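Tailspike protein (Acinetobacter phage vB_ApiP_P1, PDB 6E1R) probably binds and cleaves the capsular polysaccharide of its Acinetobacter host, as the trimeric tailspike of the phage. Local coordinates at residues A462-R467 with S525-V530; A506-G511 with S515-T520. All blocks are in the same frame, centred on the assembly; numbering follows the deposited sequence.

Contact 1. Residues A462-R467 with S525-V530; sequences ASYGGR and SSNVLV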
loop_
_atom_site.group_PDB
_atom_site.type_symbol
_atom_site.label_atom_id
_atom_site.label_comp_id
_atom_site.label_asym_id
_atom_site.label_seq_id
_atom_site.Cartn_x
_atom_site.Cartn_y
_atom_site.Cartn_z
ATOM N N ALA A 462 -33.661 6.158 33.123
ATOM C CA ALA A 462 -33.233 6.920 34.282
ATOM C C ALA A 462 -33.857 8.313 34.271
ATOM O O ALA A 462 -34.436 8.762 33.278
ATOM C CB ALA A 462 -31.708 7.021 34.324
ATOM N N SER A 463 -33.734 8.999 35.404
ATOM C CA SER A 463 -34.226 10.366 35.517
ATOM C C SER A 463 -33.399 11.283 34.625
ATOM O O SER A 463 -32.183 11.405 34.808
ATOM C CB SER A 463 -34.162 10.830 36.970
ATOM O OG SER A 463 -34.945 9.999 37.811
ATOM N N TYR A 464 -34.052 11.924 33.662
ATOM C CA TYR A 464 -33.358 12.866 32.800
ATOM C C TYR A 464 -33.387 14.265 33.411
ATOM O O TYR A 464 -34.104 14.541 34.374
ATOM C CB TYR A 464 -33.960 12.871 31.393
ATOM C CG TYR A 464 -35.460 13.052 31.328
ATOM C CD1 TYR A 464 -36.028 14.320 31.334
ATOM C CD2 TYR A 464 -36.306 11.955 31.233
ATOM C CE1 TYR A 464 -37.400 14.489 31.263
ATOM C CE2 TYR A 464 -37.678 12.114 31.161
ATOM C CZ TYR A 464 -38.219 13.383 31.177
ATOM O OH TYR A 464 -39.583 13.543 31.105
ATOM N N GLY A 465 -32.576 15.149 32.840
ATOM C CA GLY A 465 -32.471 16.510 33.324
ATOM C C GLY A 465 -31.562 17.350 32.454
ATOM O O GLY A 465 -30.366 17.065 32.341
ATOM N N GLY A 466 -32.109 18.386 31.837
ATOM C CA GLY A 466 -31.310 19.215 30.965
ATOM C C GLY A 466 -32.066 20.428 30.476
ATOM O O GLY A 466 -33.086 20.820 31.045
ATOM N N ARG A 467 -31.543 21.015 29.404
ATOM C CA ARG A 467 -32.070 22.238 28.822
ATOM C C ARG A 467 -32.584 21.966 27.414
ATOM O O ARG A 467 -32.040 21.130 26.688
ATOM C CB ARG A 467 -30.971 23.307 28.792
ATOM C CG ARG A 467 -31.410 24.727 28.514
ATOM C CD ARG A 467 -30.185 25.555 28.161
ATOM N NE ARG A 467 -29.066 25.254 29.052
ATOM C CZ ARG A 467 -27.785 25.334 28.705
ATOM N NH1 ARG A 467 -27.448 25.703 27.478
ATOM N NH2 ARG A 467 -26.837 25.038 29.584
ATOM N N SER A 525 -47.445 12.094 30.894
ATOM C CA SER A 525 -46.999 10.895 31.592
ATOM C C SER A 525 -46.098 10.019 30.732
ATOM O O SER A 525 -45.361 9.191 31.276
ATOM C CB SER A 525 -48.207 10.088 32.072
ATOM O OG SER A 525 -49.075 9.778 30.997
ATOM N N SER A 526 -46.144 10.177 29.409
ATOM C CA SER A 526 -45.295 9.417 28.499
ATOM C C SER A 526 -43.972 10.117 28.202
ATOM O O SER A 526 -43.298 9.755 27.231
ATOM C CB SER A 526 -46.044 9.130 27.196
ATOM O OG SER A 526 -47.190 8.331 27.435
ATOM N N ASN A 527 -43.594 11.112 29.010
ATOM C CA ASN A 527 -42.341 11.852 28.835
ATOM C C ASN A 527 -42.253 12.506 27.457
ATOM O O ASN A 527 -41.178 12.596 26.862
ATOM C CB ASN A 527 -41.126 10.956 29.089
ATOM C CG ASN A 527 -41.073 10.433 30.512
ATOM O OD1 ASN A 527 -40.657 11.141 31.429
ATOM N ND2 ASN A 527 -41.491 9.187 30.703
ATOM N N VAL A 528 -43.390 12.964 26.943
ATOM C CA VAL A 528 -43.456 13.636 25.650
ATOM C C VAL A 528 -43.530 15.139 25.881
ATOM O O VAL A 528 -44.346 15.613 26.682
ATOM C CB VAL A 528 -44.661 13.147 24.828
ATOM C CG1 VAL A 528 -44.774 13.934 23.531
ATOM C CG2 VAL A 528 -44.537 11.658 24.543
ATOM N N LEU A 529 -42.675 15.888 25.187
ATOM C CA LEU A 529 -42.739 17.347 25.217
ATOM C C LEU A 529 -43.953 17.805 24.420
ATOM O O LEU A 529 -43.989 17.663 23.193
ATOM C CB LEU A 529 -41.454 17.947 24.653
ATOM C CG LEU A 529 -41.367 19.475 24.644
ATOM C CD1 LEU A 529 -41.348 20.017 26.064
ATOM C CD2 LEU A 529 -40.147 19.947 23.871
ATOM N N VAL A 530 -44.949 18.354 25.110
ATOM C CA VAL A 530 -46.226 18.722 24.509
ATOM C C VAL A 530 -46.294 20.234 24.359
ATOM O O VAL A 530 -45.920 20.979 25.274
ATOM C CB VAL A 530 -47.406 18.197 25.351
ATOM C CG1 VAL A 530 -48.732 18.576 24.709
ATOM C CG2 VAL A 530 -47.301 16.691 25.527
#
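Tyr-464 and Asn-527 make this contact through a single hydrogen bond between side chains. The phenol OH of Tyr-464 donates to OD1 of Asn-527 over 2.7 Å. It arrives in the carbonyl plane on a lone pair, with a C=O...donor angle of 125°. The amide meets the tyrosine ring at its edge, on the CE2 side, where OD1 lies 3.1 Å from Tyr-464 CE2. Ring and amide planes stand 78° apart, so the two groups do not stack. The backbones stay well apart, with the CA atoms of Tyr-464 and Asn-527 9.9 Å from each other. The tyrosine covers most of the gap, and the Asn-527 amide comes to meet it. The CG of Tyr-464 sits between the backbone N and the carbonyl carbon (chi1 51°), which carries the ring across toward 525-530.

OD1 of Asn-527 also accepts a hydrogen bond from NZ of Lys-498. Two donors therefore hold this oxygen and limit rotation of the amide. Asn-527 itself lies in the turn between strands 519-523 and 528-533. Asn-524 OD1 braces that turn by accepting from the backbone N of Val-528. At the other end, the backbone of Tyr-464 pairs with Ser-493, and its O takes a bond from Thr-492 OG1.

The contact thus joins two antiparallel sheets of the C-terminal part of the chain. Tyr-464 immediately precedes strand 465-474 of one sheet, next to strand 484-494. Its side chain lies between the sheets, touching Ile-523 on strand 519-523, Leu-454 on strand 448-455 and the loop residue Val-551.

Contact 2. Residues A506-G511 with S515-T520; sequences AGLTSG and SHPSFT
Ser-518 OG is held by two groups of 506-511: it donates to Leu-508 O over 2.7 Å and accepts a weak bond from Gly-511 N at 2.8 Å. This is the connection between the two antiparallel sheets of the C-terminal beta domain, from strand 497-507 in one to strand 519-523 in the other, with an inverse gamma turn centred on Leu-508 and another on Pro-517. The donor stands above the carbonyl plane of Leu-508, 51° out of it. The hydroxyl is placed by a chi1 of -50°, which sets OG beside its own backbone N and points it into the bend.

The Leu-508 side chain packs on His-516. Its CD1 methyl lies over one face of the imidazole, 3.9 Å from the ring centroid, in a CH-pi contact. Leu-508 CB also meets the Pro-517 ring at CD, 4.0 Å away. Leu-508 packs against Tyr-499 of the third subunit, so the loop lies at a subunit interface. Pro-517 O and Phe-519 N both bond to Tyr-487 OH, which ties the entry to strand 519-523 to strand 484-494. One water closes the arrangement: it accepts from Ser-510 N at 3.0 Å and is hydrogen-bonded to His-516 ND1 at 3.1 Å.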
loop_
_atom_site.group_PDB
_atom_site.type_symbol
_atom_site.label_atom_id
_atom_site.label_comp_id
_atom_site.label_asym_id
_atom_site.label_seq_id
_atom_site.Cartn_x
_atom_site.Cartn_y
_atom_site.Cartn_z
ATOM N N ALA A 506 -38.905 34.451 23.173
ATOM C CA ALA A 506 -38.780 35.608 22.298
ATOM C C ALA A 506 -39.540 35.332 21.011
ATOM O O ALA A 506 -39.661 34.181 20.580
ATOM C CB ALA A 506 -37.313 35.938 21.997
ATOM N N GLY A 507 -40.049 36.396 20.406
ATOM C CA GLY A 507 -40.802 36.290 19.174
ATOM C C GLY A 507 -42.300 36.336 19.394
ATOM O O GLY A 507 -42.807 36.842 20.399
ATOM N N LEU A 508 -43.023 35.789 18.415
ATOM C CA LEU A 508 -44.485 35.784 18.432
ATOM C C LEU A 508 -44.959 34.664 19.354
ATOM O O LEU A 508 -45.280 33.550 18.933
ATOM C CB LEU A 508 -45.034 35.630 17.019
ATOM C CG LEU A 508 -44.453 36.608 15.995
ATOM C CD1 LEU A 508 -45.009 36.334 14.607
ATOM C CD2 LEU A 508 -44.718 38.046 16.408
ATOM N N THR A 509 -45.011 34.980 20.648
ATOM C CA THR A 509 -45.302 34.004 21.690
ATOM C C THR A 509 -46.655 34.228 22.356
ATOM O O THR A 509 -46.961 33.560 23.350
ATOM C CB THR A 509 -44.196 34.014 22.748
ATOM O OG1 THR A 509 -44.054 35.336 23.283
ATOM C CG2 THR A 509 -42.872 33.574 22.144
ATOM N N SER A 510 -47.473 35.144 21.838
ATOM C CA SER A 510 -48.723 35.508 22.491
ATOM C C SER A 510 -49.964 35.073 21.727
ATOM O O SER A 510 -51.066 35.145 22.284
ATOM C CB SER A 510 -48.777 37.026 22.716
ATOM O OG SER A 510 -47.760 37.443 23.608
ATOM N N GLY A 511 -49.827 34.629 20.482
ATOM C CA GLY A 511 -50.977 34.157 19.736
ATOM C C GLY A 511 -51.910 35.250 19.271
ATOM O O GLY A 511 -53.122 35.026 19.188
ATOM N N SER A 515 -51.398 32.440 12.734
ATOM C CA SER A 515 -50.127 31.993 12.175
ATOM C C SER A 515 -48.941 32.226 13.106
ATOM O O SER A 515 -47.799 32.004 12.689
ATOM C CB SER A 515 -49.877 32.690 10.835
ATOM O OG SER A 515 -49.816 34.097 10.995
ATOM N N HIS A 516 -49.174 32.662 14.343
ATOM C CA HIS A 516 -48.060 32.911 15.255
ATOM C C HIS A 516 -47.684 31.627 15.984
ATOM O O HIS A 516 -48.568 30.944 16.515
ATOM C CB HIS A 516 -48.419 33.991 16.265
ATOM C CG HIS A 516 -48.634 35.342 15.657
ATOM N ND1 HIS A 516 -48.850 36.474 16.413
ATOM C CD2 HIS A 516 -48.663 35.744 14.363
ATOM C CE1 HIS A 516 -49.004 37.514 15.612
ATOM N NE2 HIS A 516 -48.895 37.097 14.364
ATOM N N PRO A 517 -46.400 31.265 16.032
ATOM C CA PRO A 517 -45.978 30.020 16.712
ATOM C C PRO A 517 -45.911 30.178 18.227
ATOM O O PRO A 517 -44.850 30.116 18.859
ATOM C CB PRO A 517 -44.607 29.756 16.084
ATOM C CG PRO A 517 -44.080 31.122 15.792
ATOM C CD PRO A 517 -45.268 31.959 15.396
ATOM N N SER A 518 -47.076 30.377 18.838
ATOM C CA SER A 518 -47.186 30.654 20.266
ATOM C C SER A 518 -47.673 29.403 20.986
ATOM O O SER A 518 -48.772 28.911 20.707
ATOM C CB SER A 518 -48.136 31.822 20.513
ATOM O OG SER A 518 -47.807 32.922 19.683
ATOM N N PHE A 519 -46.864 28.895 21.916
ATOM C CA PHE A 519 -47.181 27.637 22.576
ATOM C C PHE A 519 -46.715 27.669 24.024
ATOM O O PHE A 519 -45.717 28.314 24.362
ATOM C CB PHE A 519 -46.544 26.447 21.847
ATOM C CG PHE A 519 -46.866 26.397 20.382
ATOM C CD1 PHE A 519 -48.084 25.906 19.944
ATOM C CD2 PHE A 519 -45.957 26.854 19.444
ATOM C CE1 PHE A 519 -48.387 25.868 18.597
ATOM C CE2 PHE A 519 -46.252 26.815 18.097
ATOM C CZ PHE A 519 -47.469 26.321 17.673
ATOM N N THR A 520 -47.454 26.961 24.875
ATOM C CA THR A 520 -47.055 26.678 26.246
ATOM C C THR A 520 -46.636 25.217 26.340
ATOM O O THR A 520 -47.266 24.343 25.737
ATOM C CB THR A 520 -48.198 26.970 27.225
ATOM O OG1 THR A 520 -48.578 28.348 27.118
ATOM C CG2 THR A 520 -47.772 26.681 28.657
HETATM O O HOH W 1 -47.616 36.716 19.235
#

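How the contacts relate
Both contacts belong to the C-terminal beta domain, far from the centre of the chain: about 50 Å for contact 1 and about 57 Å for contact 2. Their centres are about 22 Å apart, but their nearest atoms come within about 4 Å without touching. Strands 519-523 and 528-533 are antiparallel neighbours in one sheet and follow each other in the chain. Contact 2 lies where the first of them begins. Contact 1 has 525-530 at the turn between them, while its other segment, 462-467, runs into strand 465-474 of the other sheet. In sequence, both segments of contact 2 fall between the two segments of contact 1. Each also lies close to neighbouring subunits of the trimer.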